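Local coordinates for regulatory protein ASNC (Escherichia coli, PDB 2CG4) that regulates transcription as a DNA-binding protein of the Lrp/AsnC family, activating asnA and controlling its own gene, at the interface of chains A and B. Numbering follows the deposited sequence. Chains: chain A/B, Regulatory protein ASNC.

The interface of chains A and B. Residues chain A 58-60, 63; chain B 50-51, 53.
Strand 52-59 comes directly after helix 36-49 in each AsnC chain, and here the end of that strand in chain A pairs with its start in chain B, part of a two-fold symmetric antiparallel pairing of the two strands, which in this family links the DNA-binding domains of the dimer. Backbone hydrogen bonds hold this end. The amide N of B:Thr53 donates almost straight to the carbonyl O of A:Asp58 (2.8 Å, 174° at the hydrogen). Just beyond the strand, A:Ser60 N reaches B:Ile51 O at 2.7 Å, with a more bent approach of 139°. A:Val59 lies between the two bonded residues; its beta-branch suits an extended chain, and CG2 packs 3.6 Å from B:Ile51 O. B:Thr53, also beta-branched, turns its two arms to different tasks. With chi1 at 62°, OG1 sits between its own backbone N and carbonyl carbon, where it can add a weak bond to the same A:Asp58 O at 3.2 Å, while CG2 points towards the CB of A:Ser60. The small side chain of A:Ser60 probably helps the chains come close here; its CB lies 3.3 Å from the carbonyl O of B:Gly50. That glycine has a positive phi, a conformation that glycine adopts easily and that suits the turn from helix 36-49 into the strand. Farther out, B:Ile51 adds apolar surface, its CG1 lying beside the carbonyl O and the CB of A:Gln63. The bent glutamine chain carries its amide away from this isoleucine, leaving the methylene CB of A:Gln63 to meet B:Ile51 CG1 at 4.0 Å.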
# COMPACT_ATOMS: atom_id res chain seq x y z
N ASP A 58 -19.82 6.16 -34.00
CA ASP A 58 -19.60 6.14 -32.56
C ASP A 58 -20.90 6.00 -31.78
O ASP A 58 -21.91 6.65 -32.09
CB ASP A 58 -18.86 7.41 -32.11
CG ASP A 58 -17.41 7.44 -32.58
OD1 ASP A 58 -16.90 8.56 -32.81
OD2 ASP A 58 -16.79 6.37 -32.71
N VAL A 59 -20.86 5.15 -30.77
CA VAL A 59 -22.02 4.80 -29.97
C VAL A 59 -21.80 5.29 -28.53
O VAL A 59 -20.67 5.57 -28.14
CB VAL A 59 -22.24 3.27 -30.03
CG1 VAL A 59 -22.50 2.69 -28.66
CG2 VAL A 59 -23.37 2.93 -30.99
N SER A 60 -22.87 5.41 -27.76
CA SER A 60 -22.73 5.80 -26.35
C SER A 60 -23.23 4.71 -25.42
O SER A 60 -24.44 4.49 -25.33
CB SER A 60 -23.49 7.10 -26.06
OG SER A 60 -23.78 7.22 -24.68
N GLN A 63 -26.05 5.45 -22.77
CA GLN A 63 -27.40 5.56 -23.31
C GLN A 63 -27.91 4.22 -23.81
O GLN A 63 -29.09 4.08 -24.17
CB GLN A 63 -27.45 6.61 -24.41
CG GLN A 63 -28.33 7.80 -24.06
CD GLN A 63 -27.59 8.87 -23.27
OE1 GLN A 63 -26.94 9.75 -23.85
NE2 GLN A 63 -27.68 8.80 -21.95
N GLY B 50 -29.32 9.87 -28.50
CA GLY B 50 -27.94 10.03 -28.05
C GLY B 50 -27.16 8.73 -28.05
O GLY B 50 -26.03 8.69 -27.57
N ILE B 51 -27.76 7.67 -28.59
CA ILE B 51 -27.12 6.36 -28.67
C ILE B 51 -26.02 6.36 -29.74
O ILE B 51 -24.90 5.89 -29.50
CB ILE B 51 -28.13 5.24 -28.99
CG1 ILE B 51 -28.92 4.86 -27.74
CG2 ILE B 51 -27.44 4.02 -29.54
CD1 ILE B 51 -30.39 4.66 -27.99
N THR B 53 -23.61 8.84 -31.67
CA THR B 53 -23.03 10.15 -31.38
C THR B 53 -22.35 10.76 -32.61
O THR B 53 -22.09 11.97 -32.65
CB THR B 53 -22.01 10.11 -30.21
OG1 THR B 53 -20.91 9.25 -30.55
CG2 THR B 53 -22.68 9.62 -28.91